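Local coordinates for Alpha/beta hydrolase fold protein (PDB 4G9E) that probably hydrolyses the lactone ring of N-acyl homoserine lactone signals, as an AHL-lactonase of the alpha/beta hydrolase fold, at residues A[8-13]-A[84-89]; A[29-34]-A[57-62]. All coordinates share one frame; numbering follows the deposited sequence.

Contact 1: residues A[8-13]-A[84-89]; sequences LETSHG and MTEVMQ
Glu-86 reaches from helix 77-91 to the turn after strand 4-10 and meets Ser-11 with both carboxylate oxygens. Its chain is fully extended, CG anti to the backbone N (chi1 179°), which carries the carboxylate clear of the helix. The hydrogen bonds divide between the oxygens. Ser-11 N donates to Glu-86 OE2 at 2.8 Å. That bond is nearly straight but lies 30° out of the carboxylate plane, on the syn side. Ser-11 OG gives its proton to the syn lone pair of Glu-86 OE1 at 2.6 Å. His-12 ND1 adds a weak, bent bond to the same OE1 at 3.4 Å, with OE1 at the edge of the ring. The carboxylate also lies against Thr-10, whose CB is 3.5 Å from Glu-86 OE2.

The apolar part is smaller: Leu-8 CD1 touches Val-87 CG1 at 3.9 Å, the two side chains crossing at about a right angle.

The receiving loop is a type I turn, Thr-10 to Gly-13, reinforced by an ST turn in which Thr-10 OG1 accepts from His-12 N at 3.0 Å and donates to Gly-13 O. Arg-73 also hydrogen-bonds Ser-11 OG. An alanine at Glu-86 would probably leave Ser-11 N and OG without their shared acceptor and open a gap beside Thr-10. A single carboxylate, taking two strong bonds and one weak one, thus probably helps hold the hairpin turn of the outermost strand against the helix.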
loop_
_atom_site.group_PDB
_atom_site.type_symbol
_atom_site.label_atom_id
_atom_site.label_comp_id
_atom_site.label_asym_id
_atom_site.label_seq_id
_atom_site.Cartn_x
_atom_site.Cartn_y
_atom_site.Cartn_z
ATOM N N LEU A 8 9.386 -1.971 -16.549
ATOM C CA LEU A 8 10.747 -1.571 -16.228
ATOM C C LEU A 8 11.598 -2.788 -15.913
ATOM O O LEU A 8 11.175 -3.672 -15.173
ATOM C CB LEU A 8 10.755 -0.656 -15.009
ATOM C CG LEU A 8 10.019 0.678 -15.114
ATOM C CD1 LEU A 8 10.058 1.408 -13.777
ATOM C CD2 LEU A 8 10.617 1.537 -16.222
ATOM N N GLU A 9 12.804 -2.821 -16.464
ATOM C CA GLU A 9 13.775 -3.832 -16.083
ATOM C C GLU A 9 14.537 -3.325 -14.867
ATOM O O GLU A 9 15.341 -2.396 -14.967
ATOM C CB GLU A 9 14.734 -4.130 -17.238
ATOM C CG GLU A 9 14.084 -4.844 -18.414
ATOM C CD GLU A 9 13.628 -6.255 -18.074
ATOM O OE1 GLU A 9 14.020 -6.775 -17.007
ATOM O OE2 GLU A 9 12.878 -6.845 -18.881
ATOM N N THR A 10 14.270 -3.923 -13.711
ATOM C CA THR A 10 14.914 -3.498 -12.479
ATOM C C THR A 10 15.771 -4.615 -11.925
ATOM O O THR A 10 15.733 -5.747 -12.410
ATOM C CB THR A 10 13.896 -3.092 -11.384
ATOM O OG1 THR A 10 13.335 -4.267 -10.777
ATOM C CG2 THR A 10 12.792 -2.206 -11.962
ATOM N N SER A 11 16.530 -4.300 -10.885
ATOM C CA SER A 11 17.373 -5.298 -10.244
ATOM C C SER A 11 16.556 -6.392 -9.572
ATOM O O SER A 11 17.102 -7.444 -9.239
ATOM C CB SER A 11 18.320 -4.650 -9.228
ATOM O OG SER A 11 17.623 -4.165 -8.094
ATOM N N HIS A 12 15.259 -6.144 -9.382
ATOM C CA HIS A 12 14.370 -7.103 -8.746
ATOM C C HIS A 12 13.644 -7.982 -9.753
ATOM O O HIS A 12 13.042 -8.994 -9.385
ATOM C CB HIS A 12 13.328 -6.356 -7.918
ATOM C CG HIS A 12 13.874 -5.747 -6.668
ATOM N ND1 HIS A 12 14.471 -4.505 -6.637
ATOM C CD2 HIS A 12 13.928 -6.225 -5.404
ATOM C CE1 HIS A 12 14.858 -4.239 -5.402
ATOM N NE2 HIS A 12 14.551 -5.272 -4.636
ATOM N N GLY A 13 13.687 -7.586 -11.018
ATOM C CA GLY A 13 12.890 -8.233 -12.040
ATOM C C GLY A 13 12.186 -7.201 -12.901
ATOM O O GLY A 13 12.452 -6.005 -12.805
ATOM N N MET A 84 10.493 -0.325 -4.909
ATOM C CA MET A 84 9.715 0.844 -5.292
ATOM C C MET A 84 10.589 2.091 -5.384
ATOM O O MET A 84 10.352 2.960 -6.217
ATOM C CB MET A 84 8.552 1.058 -4.328
ATOM C CG MET A 84 7.484 -0.032 -4.390
ATOM S SD MET A 84 6.720 -0.286 -6.018
ATOM C CE MET A 84 7.700 -1.638 -6.654
ATOM N N THR A 85 11.600 2.178 -4.527
ATOM C CA THR A 85 12.513 3.305 -4.594
ATOM C C THR A 85 13.295 3.262 -5.914
ATOM O O THR A 85 13.505 4.292 -6.551
ATOM C CB THR A 85 13.453 3.347 -3.368
ATOM O OG1 THR A 85 12.676 3.450 -2.168
ATOM C CG2 THR A 85 14.366 4.554 -3.454
ATOM N N GLU A 86 13.703 2.064 -6.329
ATOM C CA GLU A 86 14.386 1.876 -7.607
ATOM C C GLU A 86 13.469 2.225 -8.788
ATOM O O GLU A 86 13.895 2.843 -9.766
ATOM C CB GLU A 86 14.922 0.440 -7.727
ATOM C CG GLU A 86 15.622 0.155 -9.050
ATOM C CD GLU A 86 16.213 -1.241 -9.137
ATOM O OE1 GLU A 86 16.115 -2.003 -8.158
ATOM O OE2 GLU A 86 16.788 -1.574 -10.195
ATOM N N VAL A 87 12.208 1.822 -8.698
ATOM C CA VAL A 87 11.230 2.189 -9.718
ATOM C C VAL A 87 11.135 3.710 -9.844
ATOM O O VAL A 87 11.200 4.261 -10.945
ATOM C CB VAL A 87 9.845 1.572 -9.410
ATOM C CG1 VAL A 87 8.738 2.269 -10.208
ATOM C CG2 VAL A 87 9.870 0.071 -9.683
ATOM N N MET A 88 10.999 4.397 -8.715
ATOM C CA MET A 88 10.874 5.853 -8.754
ATOM C C MET A 88 12.147 6.518 -9.294
ATOM O O MET A 88 12.073 7.533 -9.984
ATOM C CB MET A 88 10.473 6.409 -7.385
ATOM C CG MET A 88 9.123 5.896 -6.879
ATOM S SD MET A 88 7.737 6.134 -8.021
ATOM C CE MET A 88 7.484 7.891 -7.828
ATOM N N GLN A 89 13.319 5.927 -8.968
ATOM C CA GLN A 89 14.594 6.388 -9.529
ATOM C C GLN A 89 14.548 6.273 -11.058
ATOM O O GLN A 89 14.935 7.230 -11.763
ATOM C CB GLN A 89 15.741 5.549 -8.947
ATOM C CG GLN A 89 17.139 6.028 -9.305
ATOM C CD GLN A 89 17.422 7.349 -8.603
ATOM O OE1 GLN A 89 17.858 8.325 -9.226
ATOM N NE2 GLN A 89 17.192 7.372 -7.270
#

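Contact 2: residues A[29-34]-A[57-62]; sequences MIHGNS and PDLPGH. With C4L (N-butanoyl-L-homoserine), chain C.
His-31 lays its imidazole alongside Leu-59, the two side chains running past each other in opposite directions, with Leu-59 CG 3.5 Å from His-31 NE2. The ring is held at both nitrogens. Leu-59 N donates to His-31 NE2 at 3.0 Å in a nearly straight bond, tilted 20° from the ring plane, while His-31 ND1 gives its proton to an in-plane lone pair of Gly-32 O at 2.8 Å. With CG between the backbone N and the carbonyl carbon (chi1 69°), the ring turns toward the 57-62 loop, and Pro-57 O comes to its edge, in plane, 3.4 Å from His-31 CD2.

His-62 crosses His-31 obliquely, its CD2 3.6 Å from His-31 CE1 and the ring planes 48° apart. Its ND1 folds back onto Pro-60 O within the type II turn from Leu-59 to His-62, and its NE2 shares a water with Asn-33 OD1. A second water donates to Met-29 O and Pro-57 O, joining the two backbones at the ends of their strands. Ile-30 CG2 meets Leu-59 CD2 at 4.2 Å, and helix 103-111 packs on both residues.

Asn-33 faces the ligand: its backbone N donates to O2 of N-butanoyl-L-homoserine, a carboxylate oxygen, at 2.8 Å, and its ND2 to the ligand's O4 at 2.9 Å. Ser-34 OG and the shared water donate to Asn-33 OD1 while Ala-147 O accepts from ND2, which together probably set the amide's orientation. The loop after strand 24-30 sits where alpha/beta hydrolases commonly contribute to the oxyanion hole, consistent with Leu-103 N, in the probable nucleophile elbow, also bonding the ligand, as do His-248 and Tyr-160. The chemistry implies that His-31, bonded to Gly-32 O, and His-62, water-linked to Asn-33, are a probable second shell to the ligand.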
loop_
_atom_site.group_PDB
_atom_site.type_symbol
_atom_site.label_atom_id
_atom_site.label_comp_id
_atom_site.label_asym_id
_atom_site.label_seq_id
_atom_site.Cartn_x
_atom_site.Cartn_y
_atom_site.Cartn_z
ATOM N N MET A 29 0.967 4.850 -5.779
ATOM C CA MET A 29 0.023 4.007 -5.048
ATOM C C MET A 29 0.585 2.594 -5.001
ATOM O O MET A 29 0.894 2.028 -6.050
ATOM C CB MET A 29 -1.350 3.993 -5.735
ATOM C CG MET A 29 -1.990 5.363 -5.834
ATOM S SD MET A 29 -3.666 5.344 -6.503
ATOM C CE MET A 29 -4.574 4.828 -5.053
ATOM N N ILE A 30 0.713 2.041 -3.794
ATOM C CA ILE A 30 1.319 0.728 -3.593
ATOM C C ILE A 30 0.260 -0.244 -3.079
ATOM O O ILE A 30 -0.322 -0.040 -2.012
ATOM C CB ILE A 30 2.486 0.774 -2.579
ATOM C CG1 ILE A 30 3.471 1.908 -2.896
ATOM C CG2 ILE A 30 3.204 -0.559 -2.566
ATOM C CD1 ILE A 30 4.563 2.060 -1.862
ATOM N N HIS A 31 0.019 -1.297 -3.854
ATOM C CA HIS A 31 -1.024 -2.271 -3.549
ATOM C C HIS A 31 -0.668 -3.207 -2.394
ATOM O O HIS A 31 0.446 -3.195 -1.858
ATOM C CB HIS A 31 -1.365 -3.074 -4.802
ATOM C CG HIS A 31 -0.269 -3.996 -5.251
ATOM N ND1 HIS A 31 0.002 -5.198 -4.630
ATOM C CD2 HIS A 31 0.619 -3.892 -6.270
ATOM C CE1 HIS A 31 1.016 -5.787 -5.242
ATOM N NE2 HIS A 31 1.407 -5.019 -6.243
ATOM N N GLY A 32 -1.648 -4.024 -2.022
ATOM C CA GLY A 32 -1.528 -4.921 -0.891
ATOM C C GLY A 32 -1.106 -6.337 -1.226
ATOM O O GLY A 32 -0.796 -6.674 -2.369
ATOM N N ASN A 33 -1.092 -7.163 -0.192
ATOM C CA ASN A 33 -0.701 -8.562 -0.282
ATOM C C ASN A 33 -1.540 -9.292 -1.331
ATOM O O ASN A 33 -2.772 -9.314 -1.248
ATOM C CB ASN A 33 -0.912 -9.182 1.095
ATOM C CG ASN A 33 -0.361 -10.585 1.214
ATOM O OD1 ASN A 33 -0.331 -11.360 0.253
ATOM N ND2 ASN A 33 0.060 -10.928 2.421
ATOM N N SER A 34 -0.865 -9.870 -2.323
ATOM C CA SER A 34 -1.510 -10.684 -3.355
ATOM C C SER A 34 -2.413 -9.884 -4.284
ATOM O O SER A 34 -3.257 -10.454 -4.974
ATOM C CB SER A 34 -2.268 -11.875 -2.741
ATOM O OG SER A 34 -1.388 -12.683 -1.962
ATOM N N PRO A 57 2.336 0.642 -9.675
ATOM C CA PRO A 57 3.107 -0.514 -10.142
ATOM C C PRO A 57 2.596 -1.816 -9.557
ATOM O O PRO A 57 1.740 -1.832 -8.682
ATOM C CB PRO A 57 4.518 -0.254 -9.599
ATOM C CG PRO A 57 4.505 1.099 -8.991
ATOM C CD PRO A 57 3.072 1.427 -8.674
ATOM N N ASP A 58 3.139 -2.914 -10.059
ATOM C CA ASP A 58 2.939 -4.218 -9.448
ATOM C C ASP A 58 4.225 -4.625 -8.739
ATOM O O ASP A 58 5.309 -4.588 -9.324
ATOM C CB ASP A 58 2.578 -5.264 -10.499
ATOM C CG ASP A 58 1.213 -5.021 -11.121
ATOM O OD1 ASP A 58 0.380 -4.362 -10.475
ATOM O OD2 ASP A 58 0.965 -5.492 -12.250
ATOM N N LEU A 59 4.111 -4.992 -7.470
ATOM C CA LEU A 59 5.262 -5.510 -6.747
ATOM C C LEU A 59 5.815 -6.756 -7.428
ATOM O O LEU A 59 5.068 -7.503 -8.066
ATOM C CB LEU A 59 4.890 -5.869 -5.313
ATOM C CG LEU A 59 4.394 -4.743 -4.407
ATOM C CD1 LEU A 59 3.943 -5.303 -3.074
ATOM C CD2 LEU A 59 5.465 -3.667 -4.227
ATOM N N PRO A 60 7.122 -7.004 -7.279
ATOM C CA PRO A 60 7.664 -8.298 -7.706
ATOM C C PRO A 60 6.780 -9.423 -7.174
ATOM O O PRO A 60 6.315 -9.355 -6.036
ATOM C CB PRO A 60 9.046 -8.321 -7.046
ATOM C CG PRO A 60 9.441 -6.874 -7.022
ATOM C CD PRO A 60 8.161 -6.134 -6.697
ATOM N N GLY A 61 6.558 -10.448 -7.993
ATOM C CA GLY A 61 5.740 -11.584 -7.605
ATOM C C GLY A 61 4.240 -11.358 -7.679
ATOM O O GLY A 61 3.475 -12.255 -7.337
ATOM N N HIS A 62 3.828 -10.169 -8.117
ATOM C CA HIS A 62 2.425 -9.777 -8.125
ATOM C C HIS A 62 2.003 -9.241 -9.488
ATOM O O HIS A 62 2.814 -8.708 -10.247
ATOM C CB HIS A 62 2.188 -8.673 -7.091
ATOM C CG HIS A 62 2.324 -9.114 -5.666
ATOM N ND1 HIS A 62 3.543 -9.379 -5.076
ATOM C CD2 HIS A 62 1.392 -9.311 -4.705
ATOM C CE1 HIS A 62 3.348 -9.729 -3.816
ATOM N NE2 HIS A 62 2.052 -9.699 -3.564
HETATM O O1 C4L C . -4.076 -6.649 2.488
HETATM C C4 C4L C . -2.897 -6.798 2.890
HETATM O O2 C4L C . -1.902 -6.322 2.299
HETATM C C3 C4L C . -2.642 -7.614 4.136
HETATM C C2 C4L C . -3.863 -7.617 5.064
HETATM C C1 C4L C . -3.835 -8.774 6.050
HETATM O O3 C4L C . -4.093 -10.010 5.366
HETATM N N1 C4L C . -1.494 -7.117 4.903
HETATM C C5 C4L C . -0.314 -7.744 4.918
HETATM O O4 C4L C . -0.096 -8.785 4.312
HETATM C C6 C4L C . 0.779 -7.116 5.751
HETATM C C7 C4L C . 1.432 -8.188 6.617
HETATM C C8 C4L C . 0.471 -8.777 7.642
HETATM O O HOH W 1 0.340 -0.575 -6.685
HETATM O O HOH W 2 2.209 -11.014 -1.007
#

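From the N terminus, strand 4-10 and its turn come first, and contact 1 closes the outer loop when helix 77-91 returns to them. Inside that loop lies contact 2, which joins the end of strand 24-30 to the loop after strand 52-57; the two are nested and do not cross. Their centres are about 13 Å apart, yet they touch. Helix 77-91 is common ground through Met-84, whose CE lies 3.9 Å from Leu-59 CD2: it links the outermost strand of the sheet to the loop 57-62, which in turn packs on the ligand-binding segment 29-34. A second, direct link joins turn to loop, His-12 CB packing on Pro-60 CG at 4.0 Å.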